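Side-chain contacts in threonine synthase (Brucella melitensis bv. 1, PDB 4F4F), which probably catalyses the pyridoxal-phosphate-dependent conversion of O-phospho-L-homoserine and water to L-threonine and phosphate, the last step of threonine biosynthesis: residues A[49-54]-A[60-65]; A[94-99]-A[243-248]; A[167-172]-A[181-186]; A[326-331]-A[356-361]; A[374-379]-A[394-399]. All coordinates share one frame; numbering follows the deposited sequence.

Contact 1: residues A[49-54]-A[60-65]; sequences RALRGK and ALAVLT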
# COMPACT_ATOMS: atom_id res chain seq x y z
N ARG A 49 -25.13 7.93 4.06
CA ARG A 49 -25.57 9.04 4.94
C ARG A 49 -25.53 8.63 6.41
O ARG A 49 -25.14 9.43 7.27
CB ARG A 49 -26.93 9.57 4.55
CG ARG A 49 -26.92 10.36 3.24
CD ARG A 49 -28.19 11.14 2.98
NE ARG A 49 -28.25 11.48 1.56
CZ ARG A 49 -28.81 10.70 0.62
NH1 ARG A 49 -29.44 9.57 0.95
NH2 ARG A 49 -28.77 11.07 -0.66
N ALA A 50 -25.83 7.37 6.69
CA ALA A 50 -25.83 6.86 8.06
C ALA A 50 -24.44 6.83 8.70
O ALA A 50 -24.34 6.77 9.91
CB ALA A 50 -26.51 5.47 8.15
N LEU A 51 -23.39 6.92 7.90
CA LEU A 51 -22.00 6.96 8.41
C LEU A 51 -21.58 8.35 8.89
O LEU A 51 -20.51 8.49 9.52
CB LEU A 51 -21.04 6.49 7.31
CG LEU A 51 -21.28 5.05 6.89
CD1 LEU A 51 -20.32 4.66 5.78
CD2 LEU A 51 -21.26 4.09 8.07
N ARG A 52 -22.40 9.37 8.61
CA ARG A 52 -22.03 10.76 8.95
C ARG A 52 -21.86 10.91 10.45
O ARG A 52 -22.67 10.44 11.22
CB ARG A 52 -23.04 11.77 8.41
CG ARG A 52 -22.94 11.97 6.89
CD ARG A 52 -24.13 12.76 6.38
NE ARG A 52 -23.93 13.13 4.99
CZ ARG A 52 -24.86 13.63 4.20
NH1 ARG A 52 -26.10 13.83 4.64
NH2 ARG A 52 -24.55 13.95 2.98
N GLY A 53 -20.79 11.59 10.83
CA GLY A 53 -20.50 11.86 12.22
C GLY A 53 -19.65 10.77 12.85
O GLY A 53 -19.18 10.94 13.96
N LYS A 54 -19.46 9.63 12.19
CA LYS A 54 -18.83 8.50 12.85
C LYS A 54 -17.31 8.67 12.83
O LYS A 54 -16.73 9.21 11.87
CB LYS A 54 -19.22 7.19 12.15
N ALA A 60 -14.55 2.41 9.50
CA ALA A 60 -13.75 1.22 9.16
C ALA A 60 -14.52 -0.08 9.48
O ALA A 60 -14.57 -0.99 8.68
CB ALA A 60 -12.41 1.28 9.90
N LEU A 61 -15.17 -0.14 10.62
CA LEU A 61 -15.92 -1.34 10.99
C LEU A 61 -17.09 -1.55 10.03
O LEU A 61 -17.32 -2.67 9.56
CB LEU A 61 -16.36 -1.26 12.43
CG LEU A 61 -15.27 -1.38 13.49
CD1 LEU A 61 -15.81 -0.95 14.84
CD2 LEU A 61 -14.71 -2.78 13.54
N ALA A 62 -17.80 -0.47 9.70
CA ALA A 62 -18.91 -0.54 8.75
C ALA A 62 -18.43 -1.02 7.39
O ALA A 62 -19.05 -1.93 6.80
CB ALA A 62 -19.64 0.80 8.64
N VAL A 63 -17.33 -0.45 6.89
CA VAL A 63 -16.87 -0.67 5.50
C VAL A 63 -16.17 -2.03 5.34
O VAL A 63 -16.35 -2.73 4.33
CB VAL A 63 -16.03 0.60 5.08
CG1 VAL A 63 -15.12 0.40 3.90
CG2 VAL A 63 -17.01 1.76 4.87
N LEU A 64 -15.39 -2.42 6.33
CA LEU A 64 -14.59 -3.62 6.26
C LEU A 64 -15.27 -4.92 6.72
O LEU A 64 -14.92 -6.00 6.19
CB LEU A 64 -13.27 -3.44 7.04
CG LEU A 64 -12.40 -2.28 6.57
CD1 LEU A 64 -11.12 -2.21 7.35
CD2 LEU A 64 -12.12 -2.32 5.05
N THR A 65 -16.18 -4.86 7.68
CA THR A 65 -16.76 -6.07 8.24
C THR A 65 -17.31 -7.06 7.18
O THR A 65 -17.06 -8.26 7.27
CB THR A 65 -17.84 -5.75 9.32
OG1 THR A 65 -17.20 -5.14 10.43
CG2 THR A 65 -18.59 -6.97 9.85
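Leu51 reaches from the loop between helices 45-49 and 56-64 to Ala62 and Val63, packing the loop between two N-terminal helices of threonine synthase back onto the second of them. The loop is built from two overlapping beta turns, type I from Arg49 to Arg52 and type II from Leu51 to Lys54, and Leu51 belongs to both. Its CB points toward helix 56-64 but touches Leu244 of helix 236-245 rather than the helix ahead. CG then stands opposite the carbonyl carbon (chi1 -62°), which carries the branch point toward the helix. CD2 meets the Ala62 methyl, with CD2 to CB at 3.7 Å; CD1 turns to the neighbouring residue and only grazes Val63 CG2, 4.5 Å away. One leucine fork thus straddles two successive residues of a helix, and no hydrogen bond crosses between the segments. Val63 also packs on Val236, so helix 236-245 adjoins both partners. Within 60-65, Leu61 O accepts two bonds from Thr65, the last residue, on opposite faces of its carbonyl plane: one from the backbone N at 3.1 Å, the other from the hydroxyl, OG1 to O 2.6 Å.

Contact 2: residues A[94-99]-A[243-248]; sequences CPLVQT and ALSLGA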
# COMPACT_ATOMS: atom_id res chain seq x y z
N CYS A 94 -6.83 9.92 9.36
CA CYS A 94 -6.42 10.43 8.06
C CYS A 94 -7.13 11.77 7.78
O CYS A 94 -8.23 11.79 7.23
CB CYS A 94 -6.80 9.41 6.99
SG CYS A 94 -6.01 7.79 7.16
N PRO A 95 -6.53 12.89 8.18
CA PRO A 95 -7.25 14.18 8.09
C PRO A 95 -7.07 14.87 6.74
O PRO A 95 -6.07 14.64 6.07
CB PRO A 95 -6.60 15.01 9.14
CG PRO A 95 -5.18 14.51 9.17
CD PRO A 95 -5.27 13.02 8.93
N LEU A 96 -8.05 15.68 6.35
CA LEU A 96 -7.92 16.58 5.18
C LEU A 96 -7.29 17.92 5.58
O LEU A 96 -7.55 18.44 6.66
CB LEU A 96 -9.28 16.81 4.53
CG LEU A 96 -9.97 15.62 3.88
CD1 LEU A 96 -11.47 15.95 3.60
CD2 LEU A 96 -9.27 15.17 2.61
N VAL A 97 -6.47 18.48 4.68
CA VAL A 97 -5.99 19.85 4.77
C VAL A 97 -6.34 20.49 3.43
O VAL A 97 -5.97 19.97 2.40
CB VAL A 97 -4.46 19.89 5.03
CG1 VAL A 97 -3.95 21.35 4.95
CG2 VAL A 97 -4.16 19.28 6.40
N GLN A 98 -7.13 21.56 3.45
CA GLN A 98 -7.53 22.23 2.21
C GLN A 98 -6.36 22.98 1.61
O GLN A 98 -5.69 23.71 2.34
CB GLN A 98 -8.65 23.21 2.48
CG GLN A 98 -9.25 23.79 1.21
CD GLN A 98 -10.54 24.53 1.48
OE1 GLN A 98 -10.92 24.74 2.66
NE2 GLN A 98 -11.24 24.92 0.42
N THR A 99 -6.15 22.85 0.29
CA THR A 99 -5.02 23.54 -0.38
C THR A 99 -5.42 24.54 -1.48
O THR A 99 -4.59 25.30 -1.95
CB THR A 99 -4.02 22.51 -0.97
OG1 THR A 99 -4.73 21.50 -1.70
CG2 THR A 99 -3.21 21.84 0.14
N ALA A 243 -14.54 11.26 1.67
CA ALA A 243 -15.71 11.62 0.88
C ALA A 243 -16.86 12.04 1.81
O ALA A 243 -17.61 12.98 1.50
CB ALA A 243 -16.16 10.47 -0.04
N LEU A 244 -16.97 11.41 2.98
CA LEU A 244 -17.99 11.81 3.95
C LEU A 244 -17.73 13.22 4.48
O LEU A 244 -18.67 14.01 4.67
CB LEU A 244 -18.03 10.85 5.14
CG LEU A 244 -18.66 9.49 4.91
CD1 LEU A 244 -18.27 8.52 6.07
CD2 LEU A 244 -20.19 9.67 4.75
N SER A 245 -16.47 13.60 4.66
CA SER A 245 -16.17 14.95 5.13
C SER A 245 -16.68 15.96 4.09
O SER A 245 -17.14 17.02 4.46
CB SER A 245 -14.66 15.16 5.37
OG SER A 245 -14.18 14.37 6.46
N LEU A 246 -16.59 15.61 2.81
CA LEU A 246 -16.97 16.50 1.73
C LEU A 246 -18.41 16.40 1.23
O LEU A 246 -18.81 17.10 0.28
CB LEU A 246 -15.98 16.37 0.55
CG LEU A 246 -14.52 16.50 1.02
CD1 LEU A 246 -13.60 16.15 -0.15
CD2 LEU A 246 -14.26 17.88 1.60
N GLY A 247 -19.21 15.58 1.90
CA GLY A 247 -20.62 15.57 1.67
C GLY A 247 -21.19 14.34 1.02
O GLY A 247 -22.39 14.31 0.67
N ALA A 248 -20.37 13.29 0.90
CA ALA A 248 -20.89 12.01 0.41
C ALA A 248 -22.14 11.60 1.17
O ALA A 248 -22.23 11.78 2.40
CB ALA A 248 -19.82 10.91 0.50
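Leu96 lays one methyl, CD1, against two consecutive residues at the end of helix 236-245. The nearer is Ser245, whose CB lies 3.7 Å from Leu96 CD1; the other is Leu246, whose CD2 approaches the same Leu96 CD1 at 3.9 Å and whose CG is hardly farther off. The two leucines meet tip to tip. On the strand side CD1 makes both close approaches. Leu96 has its CB directed at the helix and CG opposite the carbonyl carbon (chi1 -66°), a setting that extends the side chain from the strand toward the helix end. Leu246 starts less directly aimed, and it is the outer part of its side chain that closes on Leu96.

Ser245 contributes carbon, not its hydroxyl: OG is hydrogen-bonded to Thr241 O within the same helix, and CB is the atom that meets the leucine. Here an edge strand is packed against a helix end, for 96-100 is an outermost strand of the mixed six-stranded sheet. Strand 103-107 lies beside it, antiparallel, with Leu106 touching Leu96. Val410 of strand 409-413 meets both Leu96 and Leu246, extending their apolar patch over the sheet.

The chain leaves the helix in a Schellman motif at Gly247. This residue takes a positive phi of 112°, its N bonds to Leu244 O, and Ala248 N returns to Ala243 O at 2.8 Å.

Contact 3: residues A[167-172]-A[181-186]; sequences ILFPNG and QMTSSG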
# COMPACT_ATOMS: atom_id res chain seq x y z
N ILE A 167 13.41 -8.68 8.38
CA ILE A 167 13.54 -7.79 7.23
C ILE A 167 15.01 -7.66 6.89
O ILE A 167 15.85 -7.29 7.75
CB ILE A 167 12.97 -6.42 7.54
CG1 ILE A 167 11.44 -6.48 7.81
CG2 ILE A 167 13.33 -5.46 6.39
CD1 ILE A 167 10.57 -6.95 6.65
N LEU A 168 15.31 -7.97 5.64
CA LEU A 168 16.64 -7.84 5.11
C LEU A 168 16.73 -6.50 4.35
O LEU A 168 15.86 -6.17 3.52
CB LEU A 168 16.91 -9.01 4.14
CG LEU A 168 17.02 -10.45 4.65
CD1 LEU A 168 15.74 -10.97 5.29
CD2 LEU A 168 17.46 -11.38 3.54
N PHE A 169 17.79 -5.75 4.64
CA PHE A 169 18.07 -4.48 3.98
C PHE A 169 19.57 -4.34 3.73
O PHE A 169 20.37 -4.99 4.41
CB PHE A 169 17.56 -3.32 4.81
CG PHE A 169 18.20 -3.17 6.16
CD1 PHE A 169 19.33 -2.38 6.31
CD2 PHE A 169 17.64 -3.75 7.28
CE1 PHE A 169 19.91 -2.22 7.54
CE2 PHE A 169 18.25 -3.62 8.53
CZ PHE A 169 19.37 -2.85 8.65
N PRO A 170 19.95 -3.52 2.75
CA PRO A 170 21.37 -3.50 2.37
C PRO A 170 22.20 -2.70 3.35
O PRO A 170 21.89 -1.54 3.65
CB PRO A 170 21.36 -2.85 1.00
CG PRO A 170 20.09 -2.06 0.95
CD PRO A 170 19.10 -2.84 1.76
N ASN A 171 23.28 -3.31 3.83
CA ASN A 171 24.14 -2.71 4.81
C ASN A 171 24.69 -1.37 4.30
O ASN A 171 25.18 -1.28 3.18
CB ASN A 171 25.28 -3.68 5.16
CG ASN A 171 26.19 -3.15 6.22
OD1 ASN A 171 27.34 -2.76 5.96
ND2 ASN A 171 25.70 -3.12 7.43
N GLY A 172 24.55 -0.34 5.11
CA GLY A 172 25.09 0.97 4.81
C GLY A 172 24.39 1.74 3.70
O GLY A 172 24.82 2.86 3.39
N GLN A 181 13.95 3.44 11.98
CA GLN A 181 12.61 2.90 12.16
C GLN A 181 12.57 1.37 12.10
O GLN A 181 11.73 0.74 12.75
CB GLN A 181 11.62 3.54 11.16
CG GLN A 181 11.40 5.02 11.50
CD GLN A 181 9.99 5.54 11.27
OE1 GLN A 181 9.63 5.86 10.13
NE2 GLN A 181 9.20 5.71 12.37
N MET A 182 13.48 0.76 11.35
CA MET A 182 13.52 -0.69 11.33
C MET A 182 14.22 -1.28 12.55
O MET A 182 13.87 -2.38 13.03
CB MET A 182 14.23 -1.20 10.06
CG MET A 182 13.42 -1.01 8.80
SD MET A 182 14.18 -1.97 7.48
CE MET A 182 15.46 -0.81 7.02
N THR A 183 15.22 -0.56 13.06
CA THR A 183 16.18 -1.18 13.98
C THR A 183 16.04 -0.73 15.43
O THR A 183 16.71 -1.27 16.28
CB THR A 183 17.61 -0.88 13.51
OG1 THR A 183 17.89 0.51 13.72
CG2 THR A 183 17.78 -1.27 12.02
N SER A 184 15.20 0.27 15.71
CA SER A 184 15.05 0.79 17.07
C SER A 184 13.64 0.62 17.66
O SER A 184 13.25 1.35 18.56
CB SER A 184 15.44 2.27 17.12
OG SER A 184 14.42 3.09 16.53
N SER A 185 12.91 -0.38 17.18
CA SER A 185 11.50 -0.57 17.55
C SER A 185 11.39 -1.16 18.93
O SER A 185 10.33 -1.10 19.57
CB SER A 185 10.83 -1.52 16.59
OG SER A 185 11.19 -2.85 16.89
N GLY A 186 12.45 -1.82 19.36
CA GLY A 186 12.51 -2.37 20.70
C GLY A 186 11.76 -3.68 20.91
O GLY A 186 11.75 -4.20 22.01
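Strand 163-170 and the last turn of helix 176-183 have their nearest CA atoms, those of Ile167 and Met182, 8.2 Å apart, so side chains must fill the interval. The two elements are the first strand and the helix of a beta-alpha-beta unit completed by strand 190-196, and the contact is the internal packing of that unit. Met182 carries most of it. Its chain runs out toward the strand and bends at the last torsion (chi3 -82°), which folds CE over one face of the Phe169 ring. There the methyl makes a CH-pi contact, 4.0 Å from CE to the ring centroid and 26° off the normal, displaced toward the rim. The sulfur completes a Met-aromatic contact but sits obliquely, with SD 4.7 Å from the same centroid. Methionine and phenylalanine slide past each other in opposite directions. Ile167 crosses Met182 at about a right angle and offers its CG2 to SD at 3.8 Å, so the sulfur touches the isoleucine methyl as well as the ring, from directions about a right angle apart. Ile154 of helix 148-157 packs on both Ile167 and Met182.

Phe169 also extends to Thr183, whose hydroxyl is engaged by Glu446 and by Gln179 O. The methyl of the threonine is what meets the ring: CG2 approaches Phe169 CZ obliquely, at 4.0 Å.

Contact 4: residues A[326-331]-A[356-361]; sequences FEAHGR and LSAIRS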
# COMPACT_ATOMS: atom_id res chain seq x y z
N PHE A 326 -8.61 -7.68 -14.55
CA PHE A 326 -9.64 -8.72 -14.36
C PHE A 326 -11.02 -8.08 -14.41
O PHE A 326 -11.89 -8.53 -15.15
CB PHE A 326 -9.42 -9.43 -13.02
CG PHE A 326 -10.31 -10.60 -12.74
CD1 PHE A 326 -10.34 -11.69 -13.59
CD2 PHE A 326 -11.07 -10.65 -11.57
CE1 PHE A 326 -11.14 -12.81 -13.29
CE2 PHE A 326 -11.85 -11.75 -11.26
CZ PHE A 326 -11.89 -12.83 -12.12
N GLU A 327 -11.21 -7.00 -13.65
CA GLU A 327 -12.52 -6.35 -13.61
C GLU A 327 -12.90 -5.75 -14.98
O GLU A 327 -14.04 -5.87 -15.44
CB GLU A 327 -12.53 -5.25 -12.52
CG GLU A 327 -12.24 -5.77 -11.12
CD GLU A 327 -13.37 -6.54 -10.52
OE1 GLU A 327 -14.35 -6.89 -11.25
OE2 GLU A 327 -13.25 -6.85 -9.31
N ALA A 328 -11.92 -5.13 -15.63
CA ALA A 328 -12.12 -4.46 -16.90
C ALA A 328 -12.50 -5.45 -18.04
O ALA A 328 -13.22 -5.06 -18.97
CB ALA A 328 -10.91 -3.64 -17.27
N HIS A 329 -12.05 -6.71 -17.92
CA HIS A 329 -12.36 -7.76 -18.90
C HIS A 329 -13.60 -8.51 -18.53
O HIS A 329 -13.83 -9.62 -19.00
CB HIS A 329 -11.17 -8.72 -19.04
CG HIS A 329 -9.98 -8.12 -19.76
ND1 HIS A 329 -9.15 -7.22 -19.17
CD2 HIS A 329 -9.51 -8.29 -21.06
CE1 HIS A 329 -8.21 -6.84 -20.05
NE2 HIS A 329 -8.43 -7.48 -21.21
N GLY A 330 -14.38 -7.96 -17.62
CA GLY A 330 -15.57 -8.62 -17.14
C GLY A 330 -15.29 -9.95 -16.48
O GLY A 330 -16.06 -10.88 -16.61
N ARG A 331 -14.19 -10.01 -15.74
CA ARG A 331 -13.75 -11.18 -14.99
C ARG A 331 -13.52 -12.40 -15.89
O ARG A 331 -13.73 -13.55 -15.50
CB ARG A 331 -14.70 -11.42 -13.82
CG ARG A 331 -14.67 -10.28 -12.80
CD ARG A 331 -15.21 -10.71 -11.45
NE ARG A 331 -14.84 -9.79 -10.40
CZ ARG A 331 -14.88 -10.06 -9.09
NH1 ARG A 331 -15.28 -11.25 -8.64
NH2 ARG A 331 -14.51 -9.14 -8.20
N LEU A 356 -10.07 -1.72 -22.53
CA LEU A 356 -9.34 -0.43 -22.46
C LEU A 356 -10.30 0.72 -22.28
O LEU A 356 -10.08 1.59 -21.45
CB LEU A 356 -8.45 -0.22 -23.70
CG LEU A 356 -7.58 1.03 -23.76
CD1 LEU A 356 -6.63 1.09 -22.56
CD2 LEU A 356 -6.83 1.02 -25.09
N SER A 357 -11.41 0.68 -23.02
CA SER A 357 -12.46 1.70 -22.86
C SER A 357 -13.05 1.67 -21.47
O SER A 357 -13.34 2.74 -20.91
CB SER A 357 -13.61 1.50 -23.85
OG SER A 357 -13.19 1.73 -25.16
N ALA A 358 -13.25 0.47 -20.92
CA ALA A 358 -13.79 0.37 -19.57
C ALA A 358 -12.82 1.02 -18.57
O ALA A 358 -13.25 1.70 -17.65
CB ALA A 358 -14.05 -1.06 -19.17
N ILE A 359 -11.51 0.82 -18.75
CA ILE A 359 -10.53 1.43 -17.85
C ILE A 359 -10.59 2.94 -17.99
O ILE A 359 -10.66 3.67 -17.00
CB ILE A 359 -9.09 0.88 -18.10
CG1 ILE A 359 -9.03 -0.58 -17.61
CG2 ILE A 359 -8.06 1.74 -17.41
CD1 ILE A 359 -7.88 -1.40 -18.20
N ARG A 360 -10.63 3.40 -19.23
CA ARG A 360 -10.60 4.85 -19.48
C ARG A 360 -11.87 5.57 -19.01
O ARG A 360 -11.84 6.79 -18.75
CB ARG A 360 -10.36 5.13 -20.94
CG ARG A 360 -8.97 4.78 -21.41
CD ARG A 360 -8.95 4.79 -22.93
NE ARG A 360 -7.59 4.81 -23.45
CZ ARG A 360 -7.25 4.55 -24.70
NH1 ARG A 360 -8.17 4.24 -25.60
NH2 ARG A 360 -5.97 4.58 -25.05
N SER A 361 -12.97 4.82 -18.92
CA SER A 361 -14.22 5.38 -18.47
C SER A 361 -14.21 5.73 -16.99
O SER A 361 -15.03 6.53 -16.55
CB SER A 361 -15.40 4.45 -18.78
OG SER A 361 -15.49 3.42 -17.83
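A Schellman motif ends helix 321-328, and the last helical residue before it, Ala328, is the one that meets helix 353-362. Its CB points at the opposing helix and lies 3.6 Å from Ile359 CG1, with Ile359 CD1 close behind. Ile359 is set off to the flank of its helix; with CG1 placed opposite the carbonyl carbon (chi1 -71°), its longer branch swings across to the alanine methyl. The Ile359 side chain also lies about 7 Å from that of Phe262, which binds pyridoxal 5'-phosphate. Ala358 adds a shallower touch, its CB 4.1 Å from Ala328 O. Small residues on both sides let the backbones approach to 5.8 Å between Ala328 CA and Ala358 CA. No hydrogen bond spans the two segments.

Beyond Ala328, Gly330 supplies the positive phi of the motif: its N bonds to Glu327 O, while Arg331 N reaches back to Phe326 O. The turn brings Arg331 alongside Glu327, which it grips side-on with two nitrogens. NH2 meets OE2 at 2.8 Å on the syn side of the carboxylate, whereas NE approaches OE1 at 3.1 Å from above its plane. Tyr40 OH also bonds Glu327 OE2, and Pro37 O receives Arg331 NH2.

Around the contact, Phe326 and Arg331 rest on Leu36 of strand 35-37, His329 packs on helix 333-346, and Ile351 touches both His329 and Leu356 from the loop leading into helix 353-362.

Contact 5: residues A[374-379]-A[394-399]; sequences AATIES and IGVKVA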
# COMPACT_ATOMS: atom_id res chain seq x y z
N ALA A 374 9.53 18.98 -8.04
CA ALA A 374 10.17 20.02 -7.22
C ALA A 374 9.42 21.36 -7.30
O ALA A 374 9.24 22.06 -6.29
CB ALA A 374 11.63 20.20 -7.61
N ALA A 375 9.01 21.73 -8.51
CA ALA A 375 8.34 23.00 -8.76
C ALA A 375 7.01 23.03 -7.96
O ALA A 375 6.67 24.05 -7.39
CB ALA A 375 8.11 23.20 -10.26
N THR A 376 6.30 21.90 -7.95
CA THR A 376 5.07 21.75 -7.18
C THR A 376 5.31 21.88 -5.68
O THR A 376 4.58 22.63 -4.99
CB THR A 376 4.40 20.42 -7.50
OG1 THR A 376 4.29 20.28 -8.93
CG2 THR A 376 3.02 20.31 -6.85
N ILE A 377 6.35 21.25 -5.15
CA ILE A 377 6.66 21.45 -3.70
C ILE A 377 6.87 22.93 -3.40
O ILE A 377 6.30 23.48 -2.47
CB ILE A 377 7.89 20.63 -3.21
CG1 ILE A 377 7.65 19.11 -3.34
CG2 ILE A 377 8.21 21.01 -1.76
CD1 ILE A 377 8.89 18.26 -3.14
N GLU A 378 7.68 23.59 -4.22
CA GLU A 378 8.00 24.98 -3.97
C GLU A 378 6.77 25.90 -4.10
O GLU A 378 6.58 26.74 -3.23
CB GLU A 378 9.14 25.43 -4.88
CG GLU A 378 9.80 26.72 -4.41
CD GLU A 378 9.06 27.95 -4.85
OE1 GLU A 378 8.25 27.86 -5.80
OE2 GLU A 378 9.30 29.03 -4.27
N SER A 379 5.92 25.70 -5.12
CA SER A 379 4.75 26.57 -5.28
C SER A 379 3.72 26.37 -4.18
O SER A 379 3.20 27.34 -3.68
CB SER A 379 4.03 26.46 -6.65
OG SER A 379 3.45 25.21 -6.82
N ILE A 394 3.74 14.85 -6.53
CA ILE A 394 3.32 14.22 -7.79
C ILE A 394 1.82 14.18 -7.88
O ILE A 394 1.24 14.61 -8.88
CB ILE A 394 3.97 12.83 -7.99
CG1 ILE A 394 5.48 13.05 -8.22
CG2 ILE A 394 3.35 12.10 -9.19
CD1 ILE A 394 6.36 11.80 -8.33
N GLY A 395 1.17 13.68 -6.85
CA GLY A 395 -0.28 13.73 -6.77
C GLY A 395 -0.90 15.09 -7.04
O GLY A 395 -1.88 15.19 -7.80
N VAL A 396 -0.38 16.14 -6.42
CA VAL A 396 -0.93 17.50 -6.60
C VAL A 396 -0.72 17.97 -8.04
O VAL A 396 -1.65 18.42 -8.70
CB VAL A 396 -0.37 18.52 -5.59
CG1 VAL A 396 -0.87 19.92 -5.90
CG2 VAL A 396 -0.73 18.13 -4.16
N LYS A 397 0.49 17.83 -8.56
CA LYS A 397 0.76 18.22 -9.94
C LYS A 397 -0.24 17.57 -10.93
O LYS A 397 -0.86 18.24 -11.79
CB LYS A 397 2.20 17.84 -10.32
CG LYS A 397 2.64 18.32 -11.69
CD LYS A 397 2.32 17.40 -12.84
CE LYS A 397 3.09 17.84 -14.09
NZ LYS A 397 2.89 16.92 -15.24
N VAL A 398 -0.37 16.25 -10.84
CA VAL A 398 -1.20 15.50 -11.79
C VAL A 398 -2.69 15.81 -11.57
O VAL A 398 -3.46 15.92 -12.53
CB VAL A 398 -0.91 13.98 -11.68
CG1 VAL A 398 -1.91 13.14 -12.49
CG2 VAL A 398 0.52 13.66 -12.08
N ALA A 399 -3.10 15.92 -10.30
CA ALA A 399 -4.49 16.29 -9.96
C ALA A 399 -4.84 17.59 -10.68
O ALA A 399 -5.89 17.69 -11.28
CB ALA A 399 -4.66 16.47 -8.47
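Thr376 of helix 370-384 sets its two branches against consecutive residues of helix 390-402, and the tighter packing lies at this one side chain. OG1 is close to the aliphatic root of Lys397, 3.5 Å from CB and 3.8 Å from CG. CG2, on the other branch, rests 4.0 Å from Val396 CG1 and about as far from the backbone N of Lys397. With OG1 beside the backbone N (chi1 -51°) and CG2 opposite that N, the threonine straddles the neighbouring helix, the nearest CA atoms, of Thr376 and Lys397, being 6.2 Å apart. Val396 continues inward to Val411 of strand 409-413.

The looser side follows Lys397. Only its first carbons touch Thr376; a bend at CB-CG (chi2 -87°) sends the rest of the chain away from the interface, in a residue that is itself partly exposed. NZ there forms a salt bridge with Glu401 and a hydrogen bond to Arg367 O.

Although a hydroxyl lies in the contact, OG1 is hydrogen-bonded to Glu372 O one turn back in its own helix. The meeting of these helices therefore rests on van der Waals contact, with the polar ends of Thr376 and Lys397 engaged by other residues.

Overall arrangement
From the N terminus, contact 1 closes first, a short local loop joining the turn after helix 45-49 to helix 56-64. Contact 2 then opens and closes a loop of 143 residues, bringing edge strand 96-100 to the end of helix 236-245; contact 3 nests inside that loop, within the beta-alpha-beta unit of the five-stranded parallel sheet. Contacts 4 and 5 follow in series, the former pairing helices 321-328 and 353-362, the latter helices 370-384 and 390-402. None cross. Contacts 1 and 2 alone touch, with Arg52 bonded to Gly247 O and weakly to Ala248 O, tying the N-terminal region to the cofactor-binding part. Contact 3 lies remote, its centre about 40 Å from that of contact 4.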